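Putative baseplate protein (PDB 2FSD) probably recognises receptors on the surface of Lactococcus lactis cells through this head domain, allowing the phage to attach to its host. Local coordinates at residues D33-R41 with I50-G58. Sequence-based numbering, arbitrary orientation.
Sequences DIPWTDLNR and ILQARIING
Leu39 CD1 rests 3.8 Å from Ala53 CB, while Leu39 CB and CD2 cross the branched end of Leu51 at about a right angle; these three buried residues form the tight part of an antiparallel hairpin, strands 34-41 and 50-56, in the head-domain barrel. Ile34 CG1 is 3.8 Å from Ile55 CD1, and both side chains, with Thr37 and Ala53, touch Phe87. Thr37 and Ala53 exchange backbone hydrogen bonds, each 2.9 Å between N and O, and Leu39 N donates to Leu51 O.

The other face is more polar and more accessible to solvent. Gln52 CD and Arg54 CD lie over opposite faces of the Trp36 indole, which also makes a cation-pi contact with Arg63. Bent at chi3 (-61°), Arg54 lays CD 3.5 Å from the centroid of the six-membered ring of Trp36 and its guanidinium over the pyrrole part, planes 26° apart; Ile56 CD1 covers the opposite guanidinium face. Toward Arg41, whose NH1 binds Thr48 O, a water accepts from Leu51 N (2.9 Å) and lies within hydrogen-bonding distance of Asp38 OD1. At the far end Asp33 OD1 receives Asn57 N at 3.0 Å.

The contact buries Arg54 NE without a hydrogen-bond partner; stacking on Trp36 may stabilise the guanidinium charge but leaves that N-H unmatched.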
ATOM      1  N   ASP A  33       4.633 -16.021 -17.960  1.00 26.89           N
ATOM      2  CA  ASP A  33       5.079 -15.782 -16.546  1.00 26.42           C
ATOM      3  C   ASP A  33       6.510 -15.260 -16.477  1.00 26.02           C
ATOM      4  O   ASP A  33       7.428 -15.903 -16.966  1.00 26.34           O
ATOM      5  CB  ASP A  33       4.952 -17.055 -15.687  1.00 26.52           C
ATOM      6  CG  ASP A  33       3.556 -17.230 -15.079  1.00 26.87           C
ATOM      7  OD1 ASP A  33       2.601 -16.537 -15.481  1.00 27.19           O
ATOM      8  OD2 ASP A  33       3.415 -18.083 -14.187  1.00 28.28           O
ATOM      9  N   ILE A  34       6.681 -14.111 -15.827  1.00 25.28           N
ATOM     10  CA  ILE A  34       7.973 -13.458 -15.710  1.00 24.74           C
ATOM     11  C   ILE A  34       8.523 -13.728 -14.304  1.00 24.17           C
ATOM     12  O   ILE A  34       7.861 -13.410 -13.310  1.00 24.40           O
ATOM     13  CB  ILE A  34       7.845 -11.930 -15.908  1.00 24.58           C
ATOM     14  CG1 ILE A  34       7.133 -11.592 -17.228  1.00 24.46           C
ATOM     15  CG2 ILE A  34       9.214 -11.254 -15.856  1.00 25.18           C
ATOM     16  CD1 ILE A  34       7.980 -11.775 -18.469  1.00 24.05           C
ATOM     17  N   PRO A  35       9.742 -14.294 -14.206  1.00 23.41           N
ATOM     18  CA  PRO A  35      10.319 -14.459 -12.862  1.00 22.72           C
ATOM     19  C   PRO A  35      10.690 -13.112 -12.217  1.00 21.88           C
ATOM     20  O   PRO A  35      10.572 -12.050 -12.851  1.00 21.04           O
ATOM     21  CB  PRO A  35      11.574 -15.301 -13.118  1.00 22.53           C
ATOM     22  CG  PRO A  35      11.934 -15.025 -14.521  1.00 23.16           C
ATOM     23  CD  PRO A  35      10.650 -14.792 -15.258  1.00 23.16           C
ATOM     24  N   TRP A  36      11.110 -13.171 -10.957  1.00 21.17           N
ATOM     25  CA  TRP A  36      11.600 -12.005 -10.255  1.00 20.75           C
ATOM     26  C   TRP A  36      12.673 -11.332 -11.114  1.00 20.72           C
ATOM     27  O   TRP A  36      13.641 -11.984 -11.550  1.00 21.32           O
ATOM     28  CB  TRP A  36      12.184 -12.392  -8.903  1.00 20.62           C
ATOM     29  CG  TRP A  36      11.184 -12.607  -7.770  1.00 20.47           C
ATOM     30  CD1 TRP A  36      11.112 -13.693  -6.947  1.00 19.86           C
ATOM     31  CD2 TRP A  36      10.174 -11.694  -7.311  1.00 20.81           C
ATOM     32  NE1 TRP A  36      10.120 -13.526  -6.015  1.00 19.95           N
ATOM     33  CE2 TRP A  36       9.522 -12.311  -6.214  1.00 21.18           C
ATOM     34  CE3 TRP A  36       9.758 -10.415  -7.713  1.00 20.74           C
ATOM     35  CZ2 TRP A  36       8.467 -11.696  -5.523  1.00 20.54           C
ATOM     36  CZ3 TRP A  36       8.712  -9.805  -7.029  1.00 20.16           C
ATOM     37  CH2 TRP A  36       8.076 -10.449  -5.947  1.00 20.54           C
ATOM     38  N   THR A  37      12.465 -10.040 -11.378  1.00 20.29           N
ATOM     39  CA  THR A  37      13.323  -9.229 -12.235  1.00 20.01           C
ATOM     40  C   THR A  37      13.524  -7.879 -11.557  1.00 19.85           C
ATOM     41  O   THR A  37      12.569  -7.296 -11.062  1.00 18.67           O
ATOM     42  CB  THR A  37      12.663  -8.996 -13.600  1.00 19.93           C
ATOM     43  OG1 THR A  37      12.269 -10.254 -14.161  1.00 20.73           O
ATOM     44  CG2 THR A  37      13.594  -8.270 -14.566  1.00 19.70           C
ATOM     45  N   ASP A  38      14.771  -7.405 -11.527  1.00 19.83           N
ATOM     46  CA  ASP A  38      15.082  -6.071 -11.029  1.00 19.66           C
ATOM     47  C   ASP A  38      14.480  -5.009 -11.950  1.00 19.42           C
ATOM     48  O   ASP A  38      14.588  -5.097 -13.175  1.00 19.13           O
ATOM     49  CB  ASP A  38      16.602  -5.852 -10.955  1.00 19.69           C
ATOM     50  CG  ASP A  38      17.287  -6.774  -9.971  1.00 21.27           C
ATOM     51  OD1 ASP A  38      16.730  -7.040  -8.871  1.00 20.34           O
ATOM     52  OD2 ASP A  38      18.401  -7.239 -10.312  1.00 24.58           O
ATOM     53  N   LEU A  39      13.858  -3.995 -11.363  1.00 19.37           N
ATOM     54  CA  LEU A  39      13.445  -2.841 -12.138  1.00 19.58           C
ATOM     55  C   LEU A  39      14.694  -2.022 -12.424  1.00 19.87           C
ATOM     56  O   LEU A  39      15.707  -2.164 -11.729  1.00 19.63           O
ATOM     57  CB  LEU A  39      12.433  -1.982 -11.392  1.00 19.43           C
ATOM     58  CG  LEU A  39      10.981  -2.443 -11.399  1.00 19.20           C
ATOM     59  CD1 LEU A  39      10.838  -3.778 -10.686  1.00 19.34           C
ATOM     60  CD2 LEU A  39      10.099  -1.370 -10.747  1.00 19.29           C
ATOM     61  N   ASN A  40      14.607  -1.192 -13.459  1.00 19.92           N
ATOM     62  CA  ASN A  40      15.611  -0.161 -13.727  1.00 20.33           C
ATOM     63  C   ASN A  40      15.299   1.030 -12.838  1.00 20.08           C
ATOM     64  O   ASN A  40      14.160   1.493 -12.802  1.00 19.95           O
ATOM     65  CB  ASN A  40      15.599   0.242 -15.217  1.00 20.13           C
ATOM     66  CG  ASN A  40      15.760  -0.973 -16.152  1.00 20.59           C
ATOM     67  OD1 ASN A  40      16.628  -1.816 -15.931  1.00 19.74           O
ATOM     68  ND2 ASN A  40      14.902  -1.076 -17.170  1.00 19.27           N
ATOM     69  N   ARG A  41      16.297   1.505 -12.107  1.00 20.02           N
ATOM     70  CA  ARG A  41      16.104   2.623 -11.191  1.00 20.65           C
ATOM     71  C   ARG A  41      16.306   3.972 -11.877  1.00 20.51           C
ATOM     72  O   ARG A  41      17.260   4.163 -12.658  1.00 19.79           O
ATOM     73  CB  ARG A  41      17.047   2.516  -9.995  1.00 20.90           C
ATOM     74  CG  ARG A  41      16.776   1.317  -9.104  1.00 21.56           C
ATOM     75  CD  ARG A  41      18.048   0.858  -8.462  1.00 21.19           C
ATOM     76  NE  ARG A  41      17.907  -0.398  -7.725  1.00 21.35           N
ATOM     77  CZ  ARG A  41      17.879  -0.514  -6.398  1.00 21.19           C
ATOM     78  NH1 ARG A  41      17.951   0.551  -5.613  1.00 21.42           N
ATOM     79  NH2 ARG A  41      17.788  -1.717  -5.845  1.00 21.51           N
ATOM     80  N   ILE A  50      16.589  -3.652  -2.645  1.00 19.51           N
ATOM     81  CA  ILE A  50      16.122  -4.493  -3.758  1.00 19.44           C
ATOM     82  C   ILE A  50      14.760  -4.027  -4.283  1.00 19.01           C
ATOM     83  O   ILE A  50      13.857  -3.722  -3.512  1.00 19.05           O
ATOM     84  CB  ILE A  50      16.158  -6.003  -3.377  1.00 19.39           C
ATOM     85  CG1 ILE A  50      17.613  -6.424  -3.089  1.00 19.46           C
ATOM     86  CG2 ILE A  50      15.594  -6.886  -4.495  1.00 19.56           C
ATOM     87  CD1 ILE A  50      17.779  -7.876  -2.697  1.00 20.03           C
ATOM     88  N   LEU A  51      14.659  -3.946  -5.608  1.00 18.66           N
ATOM     89  CA  LEU A  51      13.463  -3.464  -6.298  1.00 18.66           C
ATOM     90  C   LEU A  51      13.215  -4.364  -7.484  1.00 18.25           C
ATOM     91  O   LEU A  51      13.962  -4.337  -8.458  1.00 18.16           O
ATOM     92  CB  LEU A  51      13.642  -2.023  -6.786  1.00 18.47           C
ATOM     93  CG  LEU A  51      12.470  -1.453  -7.577  1.00 19.00           C
ATOM     94  CD1 LEU A  51      11.166  -1.396  -6.753  1.00 18.83           C
ATOM     95  CD2 LEU A  51      12.827  -0.070  -8.138  1.00 19.18           C
ATOM     96  N   GLN A  52      12.170  -5.171  -7.389  1.00 18.16           N
ATOM     97  CA  GLN A  52      11.908  -6.194  -8.383  1.00 18.21           C
ATOM     98  C   GLN A  52      10.409  -6.506  -8.543  1.00 17.70           C
ATOM     99  O   GLN A  52       9.591  -6.197  -7.681  1.00 17.01           O
ATOM    100  CB  GLN A  52      12.699  -7.460  -8.030  1.00 18.32           C
ATOM    101  CG  GLN A  52      12.584  -7.860  -6.570  1.00 19.14           C
ATOM    102  CD  GLN A  52      13.234  -9.182  -6.247  1.00 18.57           C
ATOM    103  OE1 GLN A  52      13.818  -9.827  -7.099  1.00 20.78           O
ATOM    104  NE2 GLN A  52      13.127  -9.592  -5.001  1.00 19.34           N
ATOM    105  N   ALA A  53      10.078  -7.109  -9.678  1.00 18.02           N
ATOM    106  CA  ALA A  53       8.717  -7.492 -10.003  1.00 18.64           C
ATOM    107  C   ALA A  53       8.673  -8.864 -10.714  1.00 19.29           C
ATOM    108  O   ALA A  53       9.673  -9.316 -11.301  1.00 19.26           O
ATOM    109  CB  ALA A  53       8.057  -6.421 -10.846  1.00 18.23           C
ATOM    110  N   ARG A  54       7.513  -9.523 -10.627  1.00 19.75           N
ATOM    111  CA  ARG A  54       7.274 -10.829 -11.263  1.00 20.23           C
ATOM    112  C   ARG A  54       5.808 -10.927 -11.714  1.00 20.13           C
ATOM    113  O   ARG A  54       4.937 -10.225 -11.192  1.00 19.36           O
ATOM    114  CB  ARG A  54       7.600 -11.968 -10.288  1.00 20.25           C
ATOM    115  CG  ARG A  54       6.433 -12.344  -9.399  1.00 21.17           C
ATOM    116  CD  ARG A  54       6.806 -13.189  -8.205  1.00 22.48           C
ATOM    117  NE  ARG A  54       7.394 -14.469  -8.568  1.00 24.65           N
ATOM    118  CZ  ARG A  54       7.579 -15.492  -7.734  1.00 24.78           C
ATOM    119  NH1 ARG A  54       7.205 -15.429  -6.465  1.00 26.56           N
ATOM    120  NH2 ARG A  54       8.141 -16.597  -8.189  1.00 25.34           N
ATOM    121  N   ILE A  55       5.541 -11.796 -12.684  1.00 20.58           N
ATOM    122  CA  ILE A  55       4.168 -12.070 -13.123  1.00 20.80           C
ATOM    123  C   ILE A  55       3.906 -13.566 -13.006  1.00 21.31           C
ATOM    124  O   ILE A  55       4.625 -14.379 -13.612  1.00 22.38           O
ATOM    125  CB  ILE A  55       3.904 -11.597 -14.564  1.00 21.03           C
ATOM    126  CG1 ILE A  55       4.047 -10.077 -14.657  1.00 21.00           C
ATOM    127  CG2 ILE A  55       2.487 -12.022 -15.039  1.00 20.88           C
ATOM    128  CD1 ILE A  55       4.129  -9.544 -16.067  1.00 20.96           C
ATOM    129  N   ILE A  56       2.911 -13.929 -12.196  1.00 21.04           N
ATOM    130  CA  ILE A  56       2.466 -15.311 -12.081  1.00 20.80           C
ATOM    131  C   ILE A  56       0.960 -15.365 -12.332  1.00 20.57           C
ATOM    132  O   ILE A  56       0.171 -14.770 -11.593  1.00 20.63           O
ATOM    133  CB  ILE A  56       2.727 -15.908 -10.693  1.00 21.25           C
ATOM    134  CG1 ILE A  56       4.095 -15.511 -10.154  1.00 20.70           C
ATOM    135  CG2 ILE A  56       2.567 -17.454 -10.733  1.00 21.39           C
ATOM    136  CD1 ILE A  56       4.191 -15.698  -8.685  1.00 21.21           C
ATOM    137  N   ASN A  57       0.567 -16.070 -13.380  1.00 20.35           N
ATOM    138  CA  ASN A  57      -0.849 -16.242 -13.705  1.00 20.13           C
ATOM    139  C   ASN A  57      -1.661 -14.938 -13.831  1.00 19.33           C
ATOM    140  O   ASN A  57      -2.682 -14.769 -13.183  1.00 19.02           O
ATOM    141  CB  ASN A  57      -1.497 -17.187 -12.679  1.00 20.53           C
ATOM    142  CG  ASN A  57      -2.661 -17.987 -13.267  1.00 21.05           C
ATOM    143  OD1 ASN A  57      -3.006 -17.835 -14.438  1.00 20.10           O
ATOM    144  ND2 ASN A  57      -3.261 -18.844 -12.449  1.00 20.65           N
ATOM    145  N   GLY A  58      -1.197 -14.025 -14.678  1.00 19.11           N
ATOM    146  CA  GLY A  58      -1.935 -12.785 -14.983  1.00 18.63           C
ATOM    147  C   GLY A  58      -1.917 -11.709 -13.913  1.00 18.37           C
ATOM    148  O   GLY A  58      -2.613 -10.692 -14.034  1.00 17.87           O
TER
HETATM  149  O   HOH W   1      16.971  -4.772  -7.152  1.00 16.93           O
HETATM  150  O   HOH W   2      16.431  -2.392  -9.424  1.00 17.28           O